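PDB 4TQM: lectin 2 from Agrocybe aegerita, which probably binds glycans ending in N-acetylglucosamine, a sugar found bound at several sites along its beta-propeller. Local coordinates for residues A[5-10]-A[171-176]; A[135-140]-A[161-166]; A[139-144]-A[154-159]; A[192-197]-A[209-214]. The protein carries 1 engineered substitution. All coordinates share one frame; numbering follows the deposited sequence.

Contact 1 (A[5-10]-A[171-176]). With NAG (2-acetamido-2-deoxy-beta-D-glucopyranose), chain D.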
# COMPACT_ATOMS: atom_id res chain seq x y z
N ILE A 5 -5.00 3.53 -1.05
CA ILE A 5 -4.13 2.75 -1.91
C ILE A 5 -2.97 3.62 -2.36
O ILE A 5 -3.17 4.66 -2.99
CB ILE A 5 -4.89 2.21 -3.13
CG1 ILE A 5 -5.99 1.24 -2.68
CG2 ILE A 5 -3.94 1.55 -4.12
CD1 ILE A 5 -6.81 0.68 -3.80
N THR A 6 -1.75 3.22 -2.02
CA THR A 6 -0.56 3.97 -2.40
C THR A 6 0.35 3.10 -3.25
O THR A 6 0.05 1.92 -3.49
CB THR A 6 0.23 4.45 -1.17
OG1 THR A 6 0.72 3.32 -0.44
CG2 THR A 6 -0.67 5.29 -0.26
N GLN A 7 1.47 3.67 -3.69
CA GLN A 7 2.42 2.94 -4.51
C GLN A 7 3.20 1.92 -3.68
O GLN A 7 3.46 0.81 -4.13
CB GLN A 7 3.38 3.90 -5.24
CG GLN A 7 2.67 4.87 -6.18
CD GLN A 7 3.62 5.83 -6.87
OE1 GLN A 7 3.23 6.93 -7.27
NE2 GLN A 7 4.87 5.41 -7.04
N ASP A 8 3.55 2.30 -2.45
CA ASP A 8 4.27 1.40 -1.55
C ASP A 8 3.35 0.34 -0.94
O ASP A 8 3.78 -0.78 -0.68
CB ASP A 8 4.98 2.18 -0.44
CG ASP A 8 6.04 3.12 -0.98
OD1 ASP A 8 6.49 2.93 -2.13
OD2 ASP A 8 6.43 4.06 -0.25
N LEU A 9 2.09 0.71 -0.71
CA LEU A 9 1.10 -0.21 -0.15
C LEU A 9 -0.18 -0.22 -0.98
O LEU A 9 -1.19 0.38 -0.59
CB LEU A 9 0.79 0.16 1.31
CG LEU A 9 1.98 0.12 2.28
CD1 LEU A 9 1.59 0.67 3.64
CD2 LEU A 9 2.52 -1.30 2.41
N PRO A 10 -0.15 -0.90 -2.14
CA PRO A 10 -1.30 -0.94 -3.05
C PRO A 10 -2.46 -1.77 -2.49
O PRO A 10 -3.58 -1.66 -2.99
CB PRO A 10 -0.73 -1.61 -4.30
CG PRO A 10 0.44 -2.40 -3.82
CD PRO A 10 1.01 -1.62 -2.67
N ARG A 171 9.45 11.35 -9.99
CA ARG A 171 9.14 12.74 -9.65
C ARG A 171 7.80 12.89 -8.93
O ARG A 171 7.61 13.81 -8.13
CB ARG A 171 9.10 13.61 -10.90
CG ARG A 171 10.43 13.79 -11.61
CD ARG A 171 10.28 14.62 -12.87
NE ARG A 171 9.83 15.98 -12.59
CZ ARG A 171 10.64 16.97 -12.23
NH1 ARG A 171 11.94 16.75 -12.10
NH2 ARG A 171 10.16 18.19 -12.00
N HIS A 172 6.88 11.98 -9.22
CA HIS A 172 5.48 12.18 -8.87
C HIS A 172 4.86 10.98 -8.15
O HIS A 172 5.38 9.86 -8.24
CB HIS A 172 4.68 12.47 -10.15
CG HIS A 172 5.28 13.55 -10.99
ND1 HIS A 172 5.48 13.41 -12.35
CD2 HIS A 172 5.72 14.79 -10.67
CE1 HIS A 172 6.01 14.52 -12.83
NE2 HIS A 172 6.17 15.37 -11.83
N LEU A 173 3.75 11.21 -7.46
CA LEU A 173 3.06 10.14 -6.75
C LEU A 173 1.59 10.07 -7.16
O LEU A 173 0.97 11.09 -7.43
CB LEU A 173 3.17 10.33 -5.23
CG LEU A 173 4.57 10.19 -4.62
CD1 LEU A 173 4.60 10.78 -3.21
CD2 LEU A 173 5.00 8.73 -4.59
N ARG A 174 1.02 8.87 -7.20
CA ARG A 174 -0.38 8.71 -7.59
C ARG A 174 -1.08 7.66 -6.73
O ARG A 174 -0.81 6.47 -6.84
CB ARG A 174 -0.50 8.36 -9.08
CG ARG A 174 -0.36 9.54 -10.02
CD ARG A 174 0.00 9.09 -11.43
NE ARG A 174 1.34 8.52 -11.48
CZ ARG A 174 1.90 8.00 -12.57
NH1 ARG A 174 1.23 7.98 -13.71
NH2 ARG A 174 3.13 7.51 -12.52
N PHE A 175 -2.00 8.13 -5.89
CA PHE A 175 -2.70 7.29 -4.93
C PHE A 175 -4.20 7.29 -5.21
O PHE A 175 -4.71 8.16 -5.92
CB PHE A 175 -2.50 7.82 -3.50
CG PHE A 175 -1.06 7.96 -3.08
CD1 PHE A 175 -0.70 8.90 -2.13
CD2 PHE A 175 -0.07 7.15 -3.62
CE1 PHE A 175 0.62 9.04 -1.73
CE2 PHE A 175 1.25 7.28 -3.23
CZ PHE A 175 1.59 8.22 -2.28
N LEU A 176 -4.90 6.32 -4.64
CA LEU A 176 -6.36 6.32 -4.63
C LEU A 176 -6.85 6.50 -3.20
O LEU A 176 -6.36 5.83 -2.29
CB LEU A 176 -6.92 5.02 -5.22
CG LEU A 176 -6.55 4.67 -6.67
CD1 LEU A 176 -7.16 3.34 -7.08
CD2 LEU A 176 -6.96 5.77 -7.63
C1 NAG D . 0.59 19.62 -15.29
C2 NAG D . 0.18 18.29 -14.65
C3 NAG D . -1.01 17.71 -15.41
C4 NAG D . -2.13 18.74 -15.50
C5 NAG D . -1.61 20.06 -16.06
C6 NAG D . -2.71 21.12 -16.02
C7 NAG D . 2.07 17.15 -13.59
C8 NAG D . 2.98 15.97 -13.66
N2 NAG D . 1.29 17.37 -14.66
O3 NAG D . -1.49 16.56 -14.77
O4 NAG D . -3.17 18.25 -16.31
O5 NAG D . -0.50 20.52 -15.32
O6 NAG D . -2.16 22.39 -16.27
O7 NAG D . 2.07 17.87 -12.59
O HOH W 1 3.61 8.19 -9.64
O HOH W 2 6.79 7.57 -7.43
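Near the middle of the beta-propeller, strand 173-177, on the inner edge of its four-stranded blade, takes the N-terminal loop residue Ile-5 as a single antiparallel bridge partner. Ile-5 and Leu-176 form a hydrogen-bonded pair: Ile-5 N donates to Leu-176 O and Leu-176 N to Ile-5 O, both at 2.9 Å, and their CB atoms lie 4.0 Å apart. Both residues are apolar, which fits this buried position.

Next along, Thr-6 lays its methyl on Phe-175: CG2 stands 3.8 Å from the ring centroid and 8° off the normal, a CH-pi contact over the face. Its chi1 of 64° turns OG1 away from that ring, to accept the backbone N of Leu-9 in an ST motif.

Gln-7 suits its place by length and by having two kinds of polar end atom. With chi2 at 179° the chain runs out straight and carries OE1 across to the backbone N of Arg-174, which it takes on a lone pair at 2.9 Å. A water also donates to OE1 and to His-172 O while accepting from Arg-174 NE; the guanidinium reaches Phe-160 O as well. A second water links Gln-7 NE2 to the same His-172 carbonyl. The His-172 ring, hydrogen-bonded through NE2 to Asp-192, meets the chain D N-acetylglucosamine over one face, its CE1 3.5 Å from the sugar's C8.

Contact 2 (A[135-140]-A[161-166]). With GAL (beta-D-galactopyranose), chain C; NAG (2-acetamido-2-deoxy-beta-D-glucopyranose), chain B; NAG (2-acetamido-2-deoxy-beta-D-glucopyranose), chain E; NAG (2-acetamido-2-deoxy-beta-D-glucopyranose), chain D.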
# COMPACT_ATOMS: atom_id res chain seq x y z
N GLY A 135 -1.69 4.36 -17.08
CA GLY A 135 -0.92 3.95 -18.23
C GLY A 135 -0.33 5.11 -18.99
O GLY A 135 -0.01 6.16 -18.42
N GLU A 136 -0.19 4.93 -20.30
CA GLU A 136 0.51 5.89 -21.15
C GLU A 136 -0.31 7.15 -21.41
O GLU A 136 0.20 8.27 -21.30
CB GLU A 136 0.88 5.24 -22.48
CG GLU A 136 1.88 6.02 -23.29
CD GLU A 136 3.28 5.91 -22.74
OE1 GLU A 136 3.49 5.12 -21.80
OE2 GLU A 136 4.18 6.60 -23.26
N LYS A 137 -1.57 6.97 -21.78
CA LYS A 137 -2.41 8.08 -22.21
C LYS A 137 -3.36 8.57 -21.13
O LYS A 137 -4.19 9.45 -21.37
CB LYS A 137 -3.21 7.69 -23.46
CG LYS A 137 -2.35 7.28 -24.64
CD LYS A 137 -1.33 8.34 -24.99
CE LYS A 137 -0.65 8.02 -26.30
NZ LYS A 137 -0.13 6.63 -26.31
N GLY A 138 -3.23 8.01 -19.93
CA GLY A 138 -4.08 8.41 -18.82
C GLY A 138 -4.53 7.23 -17.98
O GLY A 138 -3.84 6.22 -17.88
N VAL A 139 -5.71 7.37 -17.38
CA VAL A 139 -6.25 6.35 -16.49
C VAL A 139 -7.16 5.38 -17.24
O VAL A 139 -8.14 5.78 -17.87
CB VAL A 139 -7.04 7.00 -15.33
CG1 VAL A 139 -7.53 5.93 -14.36
CG2 VAL A 139 -6.17 8.02 -14.60
N LEU A 140 -6.81 4.10 -17.16
CA LEU A 140 -7.56 3.03 -17.82
C LEU A 140 -8.27 2.21 -16.77
O LEU A 140 -7.67 1.80 -15.78
CB LEU A 140 -6.61 2.11 -18.60
CG LEU A 140 -5.87 2.53 -19.87
CD1 LEU A 140 -6.84 2.90 -20.98
CD2 LEU A 140 -4.87 3.65 -19.62
N GLY A 161 -1.06 10.31 -16.66
CA GLY A 161 -0.42 9.31 -17.49
C GLY A 161 1.01 9.68 -17.83
O GLY A 161 1.42 10.84 -17.68
N TYR A 162 1.78 8.69 -18.28
CA TYR A 162 3.16 8.93 -18.67
C TYR A 162 3.21 9.94 -19.80
O TYR A 162 4.02 10.87 -19.78
CB TYR A 162 3.84 7.62 -19.09
CG TYR A 162 5.33 7.77 -19.31
CD1 TYR A 162 6.23 7.51 -18.28
CD2 TYR A 162 5.83 8.17 -20.54
CE1 TYR A 162 7.59 7.65 -18.48
CE2 TYR A 162 7.19 8.31 -20.74
CZ TYR A 162 8.06 8.05 -19.71
OH TYR A 162 9.42 8.19 -19.91
N ASP A 163 2.34 9.76 -20.79
CA ASP A 163 2.29 10.66 -21.93
C ASP A 163 1.02 11.51 -21.89
O ASP A 163 0.59 12.07 -22.91
CB ASP A 163 2.37 9.88 -23.24
CG ASP A 163 2.75 10.75 -24.43
OD1 ASP A 163 3.30 11.85 -24.20
OD2 ASP A 163 2.50 10.34 -25.58
N ALA A 164 0.42 11.60 -20.71
CA ALA A 164 -0.75 12.44 -20.50
C ALA A 164 -0.57 13.27 -19.24
O ALA A 164 -1.07 12.91 -18.17
CB ALA A 164 -2.00 11.58 -20.40
N GLY A 165 0.16 14.37 -19.36
CA GLY A 165 0.47 15.20 -18.21
C GLY A 165 1.90 15.02 -17.75
O GLY A 165 2.35 15.68 -16.81
N GLY A 166 2.62 14.11 -18.41
CA GLY A 166 4.04 13.91 -18.18
C GLY A 166 4.38 13.37 -16.80
O GLY A 166 5.35 13.81 -16.18
C1 GAL C . 1.53 3.63 -26.69
C2 GAL C . 0.69 3.18 -25.50
C3 GAL C . -0.63 2.54 -25.93
C4 GAL C . -1.32 3.38 -27.00
C5 GAL C . -0.34 3.73 -28.11
C6 GAL C . -1.00 4.56 -29.20
O2 GAL C . 1.41 2.23 -24.75
O3 GAL C . -1.47 2.40 -24.81
O4 GAL C . -1.85 4.56 -26.44
O5 GAL C . 0.75 4.44 -27.55
O6 GAL C . -0.19 4.55 -30.35
C1 NAG B . 6.42 6.00 -27.77
C2 NAG B . 6.59 4.81 -26.83
C3 NAG B . 5.32 3.94 -26.80
C4 NAG B . 4.11 4.81 -26.50
C5 NAG B . 4.09 6.03 -27.43
C6 NAG B . 2.95 6.99 -27.13
C7 NAG B . 9.00 4.39 -26.91
C8 NAG B . 9.72 3.55 -25.91
N2 NAG B . 7.75 4.02 -27.22
O1 NAG B . 7.58 6.81 -27.78
O3 NAG B . 5.43 2.93 -25.83
O4 NAG B . 2.90 4.09 -26.66
O5 NAG B . 5.30 6.75 -27.36
O6 NAG B . 1.84 6.69 -27.94
O7 NAG B . 9.57 5.37 -27.40
C1 NAG E . -2.44 1.33 -24.67
C2 NAG E . -2.68 0.84 -23.25
C3 NAG E . -3.58 -0.39 -23.29
C4 NAG E . -4.87 -0.05 -24.03
C5 NAG E . -4.56 0.51 -25.42
C6 NAG E . -5.85 0.96 -26.10
C7 NAG E . -0.86 1.42 -21.73
C8 NAG E . 0.41 0.97 -21.08
N2 NAG E . -1.42 0.57 -22.59
O3 NAG E . -3.87 -0.84 -21.99
O4 NAG E . -5.69 -1.20 -24.15
O5 NAG E . -3.67 1.61 -25.33
O6 NAG E . -5.55 1.52 -27.36
O7 NAG E . -1.32 2.54 -21.48
C1 NAG D . 0.59 19.62 -15.29
C2 NAG D . 0.18 18.29 -14.65
C3 NAG D . -1.01 17.71 -15.41
C4 NAG D . -2.13 18.74 -15.50
C5 NAG D . -1.61 20.06 -16.06
C6 NAG D . -2.71 21.12 -16.02
C7 NAG D . 2.07 17.15 -13.59
C8 NAG D . 2.98 15.97 -13.66
N2 NAG D . 1.29 17.37 -14.66
O3 NAG D . -1.49 16.56 -14.77
O4 NAG D . -3.17 18.25 -16.31
O5 NAG D . -0.50 20.52 -15.32
O6 NAG D . -2.16 22.39 -16.27
O7 NAG D . 2.07 17.87 -12.59
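The hairpin turn 135-138 of one propeller blade packs by its backbone against loop 161-166, which leads to the next blade. This is the tight part. Gly-135 O accepts Tyr-162 N at 3.1 Å and Glu-136 O accepts Asp-163 N at 2.7 Å, so two successive carbonyls hold the loop. Gly-161 suits the spot because its CA faces the turn, close to Gly-135 O and Gly-138 N, where a side chain would collide. Gly-138, with a positive phi, supplies a backbone shape that other residues rarely take. Ala-164 is small enough for its CB to press on Lys-137 O at 3.2 Å.

Glu-136 starts away from the loop but bends at chi2 (75°), which brings OE2 to 3.5 Å from Tyr-162 CD2. The carboxylate and ring planes are 26° apart, and OE1 is held by His-116.

The outer side is looser. Asp-163 is exposed, and its OD2 stays 4.6 Å from Lys-137 NZ, too far for a salt bridge. The lysine instead serves sugars, giving hydrogen bonds to the galactose O4 and to O6 of the chain B N-acetylglucosamine. Back in the buried turn, the Glu-136 N-H bond to O7 of the chain E N-acetylglucosamine is almost straight (179°), N to O 2.9 Å.

Contact 3 (A[139-144]-A[154-159]). With NAG (2-acetamido-2-deoxy-beta-D-glucopyranose), chain D.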
# COMPACT_ATOMS: atom_id res chain seq x y z
N VAL A 139 -5.71 7.37 -17.38
CA VAL A 139 -6.25 6.35 -16.49
C VAL A 139 -7.16 5.38 -17.24
O VAL A 139 -8.14 5.78 -17.87
CB VAL A 139 -7.04 7.00 -15.33
CG1 VAL A 139 -7.53 5.93 -14.36
CG2 VAL A 139 -6.17 8.02 -14.60
N LEU A 140 -6.81 4.10 -17.16
CA LEU A 140 -7.56 3.03 -17.82
C LEU A 140 -8.27 2.21 -16.77
O LEU A 140 -7.67 1.80 -15.78
CB LEU A 140 -6.61 2.11 -18.60
CG LEU A 140 -5.87 2.53 -19.87
CD1 LEU A 140 -6.84 2.90 -20.98
CD2 LEU A 140 -4.87 3.65 -19.62
N VAL A 141 -9.56 1.94 -16.98
CA VAL A 141 -10.32 1.16 -16.02
C VAL A 141 -10.96 -0.07 -16.67
O VAL A 141 -11.55 0.03 -17.75
CB VAL A 141 -11.42 2.01 -15.35
CG1 VAL A 141 -12.30 1.15 -14.44
CG2 VAL A 141 -10.81 3.15 -14.56
N SER A 142 -10.82 -1.22 -16.03
CA SER A 142 -11.58 -2.41 -16.39
C SER A 142 -12.60 -2.72 -15.31
O SER A 142 -12.24 -3.06 -14.17
CB SER A 142 -10.67 -3.62 -16.59
OG SER A 142 -11.44 -4.80 -16.76
N ARG A 143 -13.88 -2.59 -15.66
CA ARG A 143 -14.96 -2.80 -14.71
C ARG A 143 -15.19 -4.29 -14.42
O ARG A 143 -15.24 -5.12 -15.33
CB ARG A 143 -16.25 -2.15 -15.23
CG ARG A 143 -16.17 -0.62 -15.28
CD ARG A 143 -17.22 -0.02 -16.20
NE ARG A 143 -18.58 -0.37 -15.79
CZ ARG A 143 -19.37 0.40 -15.06
NH1 ARG A 143 -18.94 1.59 -14.65
NH2 ARG A 143 -20.60 -0.00 -14.74
N ASN A 144 -15.30 -4.61 -13.13
CA ASN A 144 -15.56 -5.97 -12.69
C ASN A 144 -17.05 -6.27 -12.76
O ASN A 144 -17.83 -5.78 -11.94
CB ASN A 144 -15.04 -6.16 -11.26
CG ASN A 144 -14.99 -7.61 -10.83
OD1 ASN A 144 -15.77 -8.44 -11.30
ND2 ASN A 144 -14.08 -7.93 -9.91
N THR A 154 -10.76 0.68 -20.56
CA THR A 154 -11.27 1.92 -21.15
C THR A 154 -10.56 3.14 -20.57
O THR A 154 -10.45 3.28 -19.36
CB THR A 154 -12.78 2.06 -20.92
OG1 THR A 154 -13.44 0.81 -21.20
CG2 THR A 154 -13.36 3.15 -21.81
N LEU A 155 -10.09 4.02 -21.45
CA LEU A 155 -9.49 5.28 -21.01
C LEU A 155 -10.58 6.21 -20.52
O LEU A 155 -11.39 6.69 -21.31
CB LEU A 155 -8.70 5.93 -22.16
CG LEU A 155 -7.83 7.14 -21.81
CD1 LEU A 155 -6.73 6.74 -20.85
CD2 LEU A 155 -7.25 7.77 -23.07
N VAL A 156 -10.61 6.46 -19.21
CA VAL A 156 -11.68 7.25 -18.60
C VAL A 156 -11.24 8.66 -18.20
O VAL A 156 -12.06 9.48 -17.79
CB VAL A 156 -12.26 6.55 -17.35
CG1 VAL A 156 -12.79 5.16 -17.71
CG2 VAL A 156 -11.20 6.45 -16.26
N LEU A 157 -9.94 8.93 -18.31
CA LEU A 157 -9.41 10.25 -17.97
C LEU A 157 -8.04 10.46 -18.61
O LEU A 157 -7.10 9.71 -18.34
CB LEU A 157 -9.31 10.44 -16.46
CG LEU A 157 -8.52 11.66 -15.96
CD1 LEU A 157 -9.12 12.95 -16.47
CD2 LEU A 157 -8.46 11.66 -14.43
N LYS A 158 -7.93 11.48 -19.45
CA LYS A 158 -6.68 11.78 -20.13
C LYS A 158 -5.74 12.61 -19.26
O LYS A 158 -5.36 13.72 -19.62
CB LYS A 158 -6.95 12.50 -21.46
CG LYS A 158 -7.57 11.62 -22.53
CD LYS A 158 -8.10 12.46 -23.69
CE LYS A 158 -8.30 11.62 -24.94
NZ LYS A 158 -9.15 10.43 -24.69
N ASP A 159 -5.36 12.05 -18.11
CA ASP A 159 -4.40 12.71 -17.22
C ASP A 159 -3.77 11.67 -16.30
O ASP A 159 -4.18 10.51 -16.30
CB ASP A 159 -5.09 13.80 -16.40
CG ASP A 159 -4.17 14.98 -16.10
OD1 ASP A 159 -2.94 14.79 -16.03
OD2 ASP A 159 -4.68 16.11 -15.95
C1 NAG D . 0.59 19.62 -15.29
C2 NAG D . 0.18 18.29 -14.65
C3 NAG D . -1.01 17.71 -15.41
C4 NAG D . -2.13 18.74 -15.50
C5 NAG D . -1.61 20.06 -16.06
C6 NAG D . -2.71 21.12 -16.02
C7 NAG D . 2.07 17.15 -13.59
C8 NAG D . 2.98 15.97 -13.66
N2 NAG D . 1.29 17.37 -14.66
O3 NAG D . -1.49 16.56 -14.77
O4 NAG D . -3.17 18.25 -16.31
O5 NAG D . -0.50 20.52 -15.32
O6 NAG D . -2.16 22.39 -16.27
O7 NAG D . 2.07 17.87 -12.59
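Strands 139-142 and 154-157 make the outer beta hairpin of a four-stranded propeller blade, and their side chains fit closely together. Beside Val-139 and Val-141, Val-156 is the bump. Its chi1 of -58° puts CG2 between its own backbone N and carbonyl carbon, and the methyl drops into the notch between the two valines. There CG2 lies 3.7 Å from Val-141 CG2, with Val-139 CG1 and Val-139 O also close by. Branched valines suit this spot, since each offers a blunt methyl on either branch, and Ile-132 of strand 130-134 packs on both Val-139 and Val-141.

On the face of Leu-140 and Leu-155 the two leucines fit into each other. Leu-140 CD1 lies against the backbone of Leu-155, 3.7 Å from its CB, while Leu-155 returns CD1 over Val-139 O at 3.4 Å and against Leu-140 CD2. Their longer chains let the terminal methyls bend back over the partner strand.

Four backbone bonds join the strands, among them Val-156 N to Val-139 O. Beyond the strand end, Val-139 CG2 touches Asp-159 O at 3.6 Å. The Asp-159 side chain leads away from strand 139-142 to the chain D N-acetylglucosamine, and its carboxylate grips two sugar hydroxyls: O3 donates to OD1 and O4 to OD2, each at 2.6 Å.

Contact 4 (A[192-197]-A[209-214]). With GAL (beta-D-galactopyranose), chain F; NAG (2-acetamido-2-deoxy-beta-D-glucopyranose), chain G; NAG (2-acetamido-2-deoxy-beta-D-glucopyranose), chain D.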
# COMPACT_ATOMS: atom_id res chain seq x y z
N ASP A 192 4.15 18.06 -10.32
CA ASP A 192 5.30 18.96 -10.26
C ASP A 192 5.06 20.15 -9.33
O ASP A 192 5.84 20.39 -8.41
CB ASP A 192 5.65 19.48 -11.65
CG ASP A 192 6.37 18.45 -12.50
OD1 ASP A 192 7.32 17.83 -11.99
OD2 ASP A 192 5.96 18.26 -13.66
N LYS A 193 3.98 20.88 -9.57
CA LYS A 193 3.75 22.13 -8.86
C LYS A 193 2.49 22.12 -8.01
O LYS A 193 2.24 23.06 -7.25
CB LYS A 193 3.72 23.30 -9.85
CG LYS A 193 5.05 23.55 -10.54
CD LYS A 193 4.97 24.66 -11.59
CE LYS A 193 4.89 26.04 -10.95
NZ LYS A 193 3.52 26.42 -10.51
N HIS A 194 1.69 21.06 -8.13
CA HIS A 194 0.42 20.98 -7.43
C HIS A 194 0.06 19.55 -7.04
O HIS A 194 0.33 18.60 -7.79
CB HIS A 194 -0.72 21.54 -8.30
CG HIS A 194 -0.43 22.87 -8.91
ND1 HIS A 194 -0.58 24.06 -8.22
CD2 HIS A 194 -0.02 23.21 -10.16
CE1 HIS A 194 -0.26 25.07 -9.01
NE2 HIS A 194 0.08 24.58 -10.19
N VAL A 195 -0.54 19.40 -5.87
CA VAL A 195 -1.29 18.19 -5.56
C VAL A 195 -2.66 18.37 -6.19
O VAL A 195 -3.38 19.35 -5.88
CB VAL A 195 -1.45 17.97 -4.04
CG1 VAL A 195 -2.39 16.81 -3.78
CG2 VAL A 195 -0.10 17.73 -3.38
N PHE A 196 -2.98 17.45 -7.10
CA PHE A 196 -4.22 17.43 -7.86
C PHE A 196 -5.13 16.34 -7.32
O PHE A 196 -4.67 15.33 -6.78
CB PHE A 196 -3.95 17.08 -9.33
CG PHE A 196 -3.09 18.07 -10.07
CD1 PHE A 196 -3.67 19.12 -10.76
CD2 PHE A 196 -1.72 17.93 -10.11
CE1 PHE A 196 -2.89 20.03 -11.46
CE2 PHE A 196 -0.93 18.83 -10.80
CZ PHE A 196 -1.52 19.88 -11.48
N ILE A 197 -6.44 16.53 -7.48
CA ILE A 197 -7.38 15.45 -7.23
C ILE A 197 -8.30 15.28 -8.43
O ILE A 197 -8.59 16.24 -9.15
CB ILE A 197 -8.22 15.69 -5.96
CG1 ILE A 197 -9.05 16.96 -6.11
CG2 ILE A 197 -7.34 15.75 -4.72
CD1 ILE A 197 -10.05 17.16 -5.02
N ALA A 209 -8.69 16.70 -13.64
CA ALA A 209 -7.87 16.99 -12.46
C ALA A 209 -8.06 18.41 -11.94
O ALA A 209 -8.21 19.35 -12.71
CB ALA A 209 -6.40 16.72 -12.76
N LYS A 210 -8.05 18.55 -10.61
CA LYS A 210 -8.18 19.85 -9.96
C LYS A 210 -6.99 20.09 -9.03
O LYS A 210 -6.71 19.28 -8.15
CB LYS A 210 -9.47 19.92 -9.14
CG LYS A 210 -10.75 19.86 -9.95
CD LYS A 210 -11.95 20.04 -9.04
CE LYS A 210 -13.21 20.40 -9.82
NZ LYS A 210 -14.34 20.74 -8.92
N SER A 211 -6.31 21.22 -9.23
CA SER A 211 -5.23 21.62 -8.34
C SER A 211 -5.79 22.00 -6.98
O SER A 211 -6.59 22.93 -6.87
CB SER A 211 -4.46 22.80 -8.93
OG SER A 211 -3.53 23.32 -8.01
N VAL A 212 -5.37 21.30 -5.93
CA VAL A 212 -5.90 21.57 -4.60
C VAL A 212 -4.85 21.96 -3.58
O VAL A 212 -5.17 22.62 -2.58
CB VAL A 212 -6.76 20.40 -4.05
CG1 VAL A 212 -7.98 20.19 -4.93
CG2 VAL A 212 -5.94 19.12 -3.96
N ILE A 213 -3.59 21.56 -3.79
CA ILE A 213 -2.53 22.03 -2.89
C ILE A 213 -1.31 22.53 -3.65
O ILE A 213 -0.90 21.92 -4.62
CB ILE A 213 -2.09 20.94 -1.87
CG1 ILE A 213 -3.27 20.45 -1.03
CG2 ILE A 213 -1.00 21.47 -0.95
CD1 ILE A 213 -2.92 19.27 -0.14
N ASP A 214 -0.73 23.65 -3.23
CA ASP A 214 0.51 24.13 -3.82
C ASP A 214 1.70 23.79 -2.92
O ASP A 214 2.42 24.68 -2.45
CB ASP A 214 0.46 25.63 -4.10
CG ASP A 214 -0.57 26.00 -5.14
OD1 ASP A 214 -1.17 25.07 -5.73
OD2 ASP A 214 -0.78 27.21 -5.38
C1 GAL F . 4.93 21.78 -15.27
C2 GAL F . 3.97 20.73 -14.72
C3 GAL F . 2.54 21.00 -15.19
C4 GAL F . 2.16 22.46 -14.96
C5 GAL F . 3.26 23.40 -15.46
C6 GAL F . 2.96 24.86 -15.14
O2 GAL F . 4.38 19.45 -15.14
O3 GAL F . 1.66 20.17 -14.48
O4 GAL F . 1.95 22.67 -13.58
O5 GAL F . 4.48 23.05 -14.85
O6 GAL F . 1.94 25.33 -15.99
C1 NAG G . 10.13 21.95 -13.92
C2 NAG G . 9.40 23.27 -14.07
C3 NAG G . 7.90 23.04 -13.88
C4 NAG G . 7.41 21.93 -14.80
C5 NAG G . 8.30 20.69 -14.70
C6 NAG G . 7.91 19.68 -15.77
C7 NAG G . 11.05 24.87 -13.29
C8 NAG G . 11.17 25.72 -14.52
N2 NAG G . 9.90 24.23 -13.11
O1 NAG G . 11.52 22.12 -14.10
O3 NAG G . 7.17 24.22 -14.13
O4 NAG G . 6.09 21.58 -14.44
O5 NAG G . 9.66 21.03 -14.88
O6 NAG G . 7.87 20.32 -17.03
O7 NAG G . 12.00 24.77 -12.50
C1 NAG D . 0.59 19.62 -15.29
C2 NAG D . 0.18 18.29 -14.65
C3 NAG D . -1.01 17.71 -15.41
C4 NAG D . -2.13 18.74 -15.50
C5 NAG D . -1.61 20.06 -16.06
C6 NAG D . -2.71 21.12 -16.02
C7 NAG D . 2.07 17.15 -13.59
C8 NAG D . 2.98 15.97 -13.66
N2 NAG D . 1.29 17.37 -14.66
O3 NAG D . -1.49 16.56 -14.77
O4 NAG D . -3.17 18.25 -16.31
O5 NAG D . -0.50 20.52 -15.32
O6 NAG D . -2.16 22.39 -16.27
O7 NAG D . 2.07 17.87 -12.59
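Ile-197, Val-195 and Val-212 bury much of the surface here. Ile-197 meets Val-212 at about a right angle, CG1 lying 3.6 Å from Val-212 CG1 and CG2 against Val-212 CG2. A chi1 of 61° swings CG1 of the isoleucine across to its partner, and the branched shape of both residues lets each offer two carbons. Val-195 lies alongside Ile-213, their CB atoms 3.7 Å apart, and Ile-243 of the next blade packs against both.

The backbone explains this pairing. In the outer hairpin of this propeller blade, Val-212 and Ile-213 both face Val-195, a classic beta bulge. Val-195 O is gripped twice, by Val-212 N at 2.8 Å nearly end-on and by Ile-213 N at 3.0 Å on a lone pair.

On the opposite face Phe-196 packs CD1 near Ala-209 CB and turns CE2 to 3.6 Å from O7 of the chain D N-acetylglucosamine, the oxygen that accepts the backbone N of Asp-192. His-194 uses its ring N-H: ND1 donates to Asp-214 OD1 at 2.8 Å. The oxygen lies in the ring plane, yet the nitrogen approaches it from 52° out of the carboxylate plane.

In the fold
From the N terminus, the loop at 5-10 reaches strand 173-177, so contact 1 closes a long loop of 160 residues that runs through several blades. Nested inside it are contact 2 and contact 3, which start from the same part of the chain and share Val-139 and Leu-140. Contact 3 zips the outer hairpin 139-142 with 154-157, and contact 2 folds the following loop back on the turn before that hairpin. Contact 4 comes afterwards in series, pairing the outer strands of the blade whose inner strand belongs to contact 1. All four meet the chain D N-acetylglucosamine, which lies between the two neighbouring blades.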